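Local coordinates for DUF6833 domain-containing protein (Pseudomonas phage LUZ7, PDB 3PF6) that is of unknown function but is a small phage protein that folds as two helices preceded by a long non-helical N-terminal stretch and pairs with a second copy of itself, at residues A[22-25]-A[26-29]; A[36-39]-A[40-44]; A[47-50]-A[51-55]. All coordinates share one frame; numbering follows the deposited sequence.

Contact 1 (A[22-25]-A[26-29]); sequences TKDA and LEEA
Lys-23 and Glu-27, one turn apart on helix 22-32, meet through methylene groups and one carboxylate oxygen. The lysine chain is fully extended, with CG anti to the backbone N (chi1 -177°), and crosses the glutamate at a slant. OE2 of Glu-27 therefore lies against the shaft of Lys-23, 3.3 Å from its CE, while the ammonium NZ stays 4.5 Å from the same OE2, beyond salt-bridge range. Any attraction is thus a diffuse one between opposite charges.

The other oxygen of Glu-27 turns to Asp-24. These two acidic side chains run alongside each other in the same direction, with their carboxylate planes 58° apart. Asp-24 OD1 and Glu-27 OE1 are 4.1 Å apart, a like-charge approach that a bridging water probably moderates: it donates to Glu-27 OE1 at 2.6 Å and, weakly, to Asp-24 OD1 at 3.4 Å. Lys-23 probably eases the repulsion from the OE2 side.

On the buried side, CG of Leu-26 lies 3.4 Å from the carbonyl O of Thr-22, and the leucine packs on Phe-41 and Leu-45 of helix 38-58. Thr-22 itself bonds through OG1 to Val-8 O of the second subunit. Four successive i to i+4 backbone bonds, such as Glu-27 N to Lys-23 O at 3.0 Å, carry this pattern, that of an amphipathic alpha-helix with a charged outer side and a small-residue and leucine side turned to the dimer core.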
# COMPACT_ATOMS: atom_id res chain seq x y z
N THR A 22 7.60 5.53 -5.49
CA THR A 22 6.33 4.82 -5.49
C THR A 22 6.14 4.08 -6.81
O THR A 22 5.52 3.01 -6.85
CB THR A 22 5.16 5.76 -5.16
OG1 THR A 22 5.23 6.91 -6.01
CG2 THR A 22 5.22 6.19 -3.67
N LYS A 23 6.70 4.61 -7.89
CA LYS A 23 6.74 3.86 -9.15
C LYS A 23 7.34 2.48 -9.01
O LYS A 23 6.75 1.47 -9.40
CB LYS A 23 7.49 4.67 -10.21
CG LYS A 23 7.52 4.03 -11.54
CD LYS A 23 8.21 4.91 -12.59
CE LYS A 23 8.44 4.12 -13.90
NZ LYS A 23 8.99 4.96 -15.00
N ASP A 24 8.54 2.44 -8.44
CA ASP A 24 9.28 1.19 -8.22
C ASP A 24 8.51 0.25 -7.29
O ASP A 24 8.50 -0.96 -7.48
CB ASP A 24 10.65 1.49 -7.59
CG ASP A 24 11.58 2.25 -8.53
OD1 ASP A 24 12.44 1.64 -9.15
OD2 ASP A 24 11.40 3.48 -8.68
N ALA A 25 7.89 0.82 -6.24
CA ALA A 25 7.14 0.02 -5.27
C ALA A 25 5.95 -0.66 -5.96
O ALA A 25 5.60 -1.80 -5.67
CB ALA A 25 6.64 0.91 -4.11
N LEU A 26 5.31 0.05 -6.89
CA LEU A 26 4.23 -0.54 -7.66
C LEU A 26 4.73 -1.65 -8.58
O LEU A 26 4.16 -2.74 -8.63
CB LEU A 26 3.46 0.52 -8.47
CG LEU A 26 2.63 1.50 -7.63
CD1 LEU A 26 2.17 2.65 -8.53
CD2 LEU A 26 1.46 0.79 -6.92
N GLU A 27 5.83 -1.38 -9.27
CA GLU A 27 6.47 -2.41 -10.11
C GLU A 27 6.76 -3.70 -9.33
O GLU A 27 6.47 -4.81 -9.78
CB GLU A 27 7.76 -1.85 -10.73
CG GLU A 27 7.51 -0.78 -11.79
CD GLU A 27 8.74 0.03 -12.18
OE1 GLU A 27 9.85 -0.22 -11.65
OE2 GLU A 27 8.58 0.94 -13.04
N GLU A 28 7.33 -3.56 -8.14
CA GLU A 28 7.71 -4.71 -7.34
C GLU A 28 6.50 -5.42 -6.76
O GLU A 28 6.46 -6.64 -6.71
CB GLU A 28 8.74 -4.29 -6.27
CG GLU A 28 10.04 -3.84 -6.89
CD GLU A 28 10.82 -4.98 -7.53
OE1 GLU A 28 10.78 -6.12 -7.02
OE2 GLU A 28 11.52 -4.73 -8.55
N ALA A 29 5.49 -4.67 -6.35
CA ALA A 29 4.26 -5.29 -5.92
C ALA A 29 3.60 -6.07 -7.06
O ALA A 29 3.04 -7.16 -6.83
CB ALA A 29 3.31 -4.23 -5.35
O HOH W 1 11.15 -1.41 -9.76

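Contact 2 (A[36-39]-A[40-44]); sequences GTHH and DFMRA
The His-38 imidazole has Met-42, modelled as selenomethionine, over one of its faces. CG of Met-42 is 3.9 Å from the ring centroid and 26° off the ring normal, which meets the geometry of a CH-pi contact; it is offset toward the rim, and His-38 NE2 is its closest ring atom at 3.6 Å. The two side chains run side by side in the same direction. The selenium contributes less clearly, lying obliquely at 4.9 Å from the His-38 centroid.

At the in-plane edge of the His-39 ring sits OD1 of Asp-40, 3.7 Å from ND1. The ring and carboxylate planes stand 63° apart, so the carboxylate meets that edge without stacking on the ring. The aliphatic part of Arg-43 approaches the same imidazole obliquely through CD.

Thr-37 closes the start of the helix. Its OG1 is held between the backbone N and the carbonyl carbon (chi1 65°), from where it accepts the amide of Asp-40, with Asp-40 N to Thr-37 OG1 at 3.1 Å. In return, the Asp-40 carboxylate reaches the Thr-37 amide through a water, which accepts from Thr-37 N at 2.9 Å and donates to Asp-40 OD2 at 2.7 Å. Behind this cap, Phe-41 N bonds to Thr-37 O at 3.0 Å, the first of the i to i+4 bonds, and the Phe-41 ring packs on Ala-29 and Arg-30 of helix 22-32. Met-42 and Arg-43 pack against Tyr-16 and Pro-17 of the second subunit, respectively. The arrangement is a threonine N-cap at the head of helix 38-58, resembling a capping box in which a water replaces the direct return bond.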
# COMPACT_ATOMS: atom_id res chain seq x y z
N GLY A 36 -4.54 -11.54 -12.06
CA GLY A 36 -5.55 -10.58 -11.65
C GLY A 36 -5.24 -9.22 -12.29
O GLY A 36 -4.13 -8.96 -12.81
N THR A 37 -6.24 -8.36 -12.25
CA THR A 37 -6.31 -7.29 -13.21
C THR A 37 -5.56 -6.06 -12.75
O THR A 37 -5.36 -5.84 -11.56
CB THR A 37 -7.77 -6.96 -13.48
OG1 THR A 37 -8.37 -6.45 -12.28
CG2 THR A 37 -8.54 -8.24 -13.96
N HIS A 38 -5.17 -5.23 -13.71
CA HIS A 38 -4.56 -3.95 -13.42
C HIS A 38 -5.50 -3.08 -12.57
O HIS A 38 -5.06 -2.41 -11.63
CB HIS A 38 -4.21 -3.23 -14.70
CG HIS A 38 -3.60 -1.87 -14.48
ND1 HIS A 38 -2.27 -1.69 -14.19
CD2 HIS A 38 -4.16 -0.64 -14.50
CE1 HIS A 38 -2.02 -0.39 -14.06
NE2 HIS A 38 -3.16 0.26 -14.23
N HIS A 39 -6.79 -3.10 -12.91
CA HIS A 39 -7.78 -2.36 -12.14
C HIS A 39 -7.78 -2.75 -10.66
O HIS A 39 -7.74 -1.87 -9.75
CB HIS A 39 -9.20 -2.53 -12.69
CG HIS A 39 -10.20 -1.68 -11.98
ND1 HIS A 39 -10.96 -2.14 -10.93
CD2 HIS A 39 -10.52 -0.38 -12.14
CE1 HIS A 39 -11.71 -1.15 -10.48
NE2 HIS A 39 -11.47 -0.08 -11.21
N ASP A 40 -7.88 -4.05 -10.40
CA ASP A 40 -7.94 -4.52 -9.02
C ASP A 40 -6.63 -4.19 -8.31
O ASP A 40 -6.62 -3.85 -7.14
CB ASP A 40 -8.23 -6.03 -8.92
CG ASP A 40 -9.67 -6.37 -9.25
OD1 ASP A 40 -10.54 -5.45 -9.30
OD2 ASP A 40 -9.95 -7.58 -9.44
N PHE A 41 -5.51 -4.33 -9.02
CA PHE A 41 -4.19 -4.04 -8.45
C PHE A 41 -4.13 -2.58 -8.00
O PHE A 41 -3.73 -2.28 -6.87
CB PHE A 41 -3.10 -4.35 -9.48
CG PHE A 41 -1.73 -4.04 -8.99
CD1 PHE A 41 -1.06 -4.93 -8.16
CD2 PHE A 41 -1.09 -2.85 -9.36
CE1 PHE A 41 0.22 -4.65 -7.70
CE2 PHE A 41 0.20 -2.56 -8.90
CZ PHE A 41 0.84 -3.45 -8.06
N MSE A 42 -4.52 -1.66 -8.89
CA MSE A 42 -4.46 -0.26 -8.50
C MSE A 42 -5.46 0.07 -7.41
O MSE A 42 -5.19 0.91 -6.56
CB MSE A 42 -4.65 0.67 -9.71
CG MSE A 42 -3.52 0.59 -10.70
SE MSE A 42 -1.79 1.13 -9.96
CE MSE A 42 -2.01 3.06 -10.07
N ARG A 43 -6.62 -0.59 -7.42
CA ARG A 43 -7.60 -0.32 -6.38
C ARG A 43 -7.02 -0.69 -5.01
O ARG A 43 -7.18 0.06 -4.04
CB ARG A 43 -8.91 -1.05 -6.64
CG ARG A 43 -10.03 -0.69 -5.68
CD ARG A 43 -11.35 -1.27 -6.12
NE ARG A 43 -12.47 -0.80 -5.30
CZ ARG A 43 -13.02 0.41 -5.41
NH1 ARG A 43 -12.58 1.28 -6.31
NH2 ARG A 43 -14.02 0.75 -4.62
N ALA A 44 -6.31 -1.82 -4.97
CA ALA A 44 -5.71 -2.32 -3.73
C ALA A 44 -4.57 -1.40 -3.29
O ALA A 44 -4.52 -0.92 -2.14
CB ALA A 44 -5.20 -3.75 -3.92
O HOH W 2 -8.05 -9.28 -10.19

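Contact 3 (A[47-50]-A[51-55]); sequences GYHN and TLVKV
Thr-51 grips the carbonyl of Gly-47 with two bonds. Its OG1 donates to Gly-47 O at 2.7 Å and its backbone N donates to the same Gly-47 O at 3.1 Å, the two donors arriving from opposite faces of the carbonyl plane. The hydroxyl can do this because OG1 lies beside the backbone N (chi1 -62°), directed back along the helix. The same OG1 also hydrogen-bonds His-19 N of the second subunit.

Asn-50 meets the next turn chiefly through its main chain: its O takes the amide of Lys-54, with Lys-54 N to Asn-50 O at 3.1 Å. The polar end of Asn-50 has its partner in the second subunit, where OD1 bonds to Gln-13 N.

Tyr-48 touches Leu-52 across one turn. CE2 of Tyr-48 lies 4.0 Å from CD2 of Leu-52, the methyl approaching the ring obliquely, while the phenol OH hydrogen-bonds ND1 of His-49 in the second subunit. His-49 of the same chain has Val-53 CG2 4.0 Å from its ring centroid and 29° off the normal, a CH-pi contact over one face of the imidazole.

His-49 NE2 meets Val-11 O of the second subunit, a carbonyl that can only accept, so NE2 should carry a hydrogen; in a neutral ring ND1 would then accept from the partner tyrosine. The chemistry implies a buried polar seam, its hydroxyl, amide and imidazole groups satisfied largely across the dimer interface.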
# COMPACT_ATOMS: atom_id res chain seq x y z
N GLY A 47 -5.78 2.42 -2.88
CA GLY A 47 -6.56 2.48 -1.68
C GLY A 47 -5.64 2.57 -0.45
O GLY A 47 -5.90 3.34 0.47
N TYR A 48 -4.54 1.82 -0.47
CA TYR A 48 -3.58 1.89 0.63
C TYR A 48 -2.89 3.26 0.63
O TYR A 48 -2.80 3.91 1.67
CB TYR A 48 -2.55 0.74 0.59
CG TYR A 48 -1.81 0.67 1.89
CD1 TYR A 48 -2.33 -0.04 2.98
CD2 TYR A 48 -0.65 1.43 2.11
CE1 TYR A 48 -1.69 -0.04 4.21
CE2 TYR A 48 0.01 1.43 3.34
CZ TYR A 48 -0.53 0.70 4.39
OH TYR A 48 0.08 0.70 5.62
N HIS A 49 -2.43 3.69 -0.53
CA HIS A 49 -1.82 5.01 -0.69
C HIS A 49 -2.67 6.11 -0.08
O HIS A 49 -2.22 6.91 0.75
CB HIS A 49 -1.60 5.30 -2.19
CG HIS A 49 -1.07 6.67 -2.47
ND1 HIS A 49 0.26 6.91 -2.71
CD2 HIS A 49 -1.70 7.86 -2.53
CE1 HIS A 49 0.43 8.21 -2.89
NE2 HIS A 49 -0.75 8.82 -2.80
N ASN A 50 -3.92 6.20 -0.55
CA ASN A 50 -4.82 7.24 -0.10
C ASN A 50 -5.00 7.19 1.42
O ASN A 50 -5.08 8.22 2.06
CB ASN A 50 -6.16 7.16 -0.82
CG ASN A 50 -6.11 7.76 -2.19
OD1 ASN A 50 -5.18 8.53 -2.54
ND2 ASN A 50 -7.15 7.49 -2.97
N THR A 51 -5.17 5.99 1.96
CA THR A 51 -5.39 5.80 3.39
C THR A 51 -4.18 6.29 4.19
O THR A 51 -4.33 7.00 5.17
CB THR A 51 -5.65 4.34 3.66
OG1 THR A 51 -6.86 3.94 2.96
CG2 THR A 51 -5.83 4.12 5.16
N LEU A 52 -2.99 5.91 3.76
CA LEU A 52 -1.76 6.28 4.45
C LEU A 52 -1.54 7.79 4.36
O LEU A 52 -1.13 8.42 5.32
CB LEU A 52 -0.55 5.49 3.91
CG LEU A 52 0.80 5.77 4.57
CD1 LEU A 52 0.75 5.59 6.03
CD2 LEU A 52 1.87 4.87 3.93
N VAL A 53 -1.84 8.39 3.20
CA VAL A 53 -1.68 9.84 3.09
C VAL A 53 -2.60 10.52 4.09
O VAL A 53 -2.19 11.48 4.73
CB VAL A 53 -1.97 10.35 1.66
CG1 VAL A 53 -2.17 11.86 1.64
CG2 VAL A 53 -0.87 9.89 0.68
N LYS A 54 -3.84 10.05 4.21
CA LYS A 54 -4.82 10.66 5.13
C LYS A 54 -4.35 10.49 6.57
O LYS A 54 -4.39 11.43 7.35
CB LYS A 54 -6.20 10.07 4.89
CG LYS A 54 -7.32 10.62 5.75
CD LYS A 54 -8.62 9.87 5.43
CE LYS A 54 -9.81 10.29 6.29
NZ LYS A 54 -11.03 9.50 5.88
N VAL A 55 -3.91 9.29 6.94
CA VAL A 55 -3.38 9.04 8.29
C VAL A 55 -2.22 9.97 8.63
O VAL A 55 -2.17 10.56 9.71
CB VAL A 55 -2.98 7.57 8.47
CG1 VAL A 55 -2.13 7.39 9.76
CG2 VAL A 55 -4.21 6.67 8.49

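Contact 1 lies on helix 22-32, whereas contacts 2 and 3 follow one another on helix 38-58 with their centres about 16 Å apart. Contacts 1 and 2, centres about 13 Å apart, touch directly through the Phe-41 ring, whose CZ is 3.4 Å from Leu-26 O and whose CE1 is 3.7 Å from Ala-29 C. Within one chain, contacts 1 and 3 come no nearer than about 5 Å between closest atoms, yet the dimer joins them: Ala-25 and Leu-26 pack on Tyr-48 of the second subunit. All three contacts face that subunit; with the function unknown, they cannot be related to an active site or ligand.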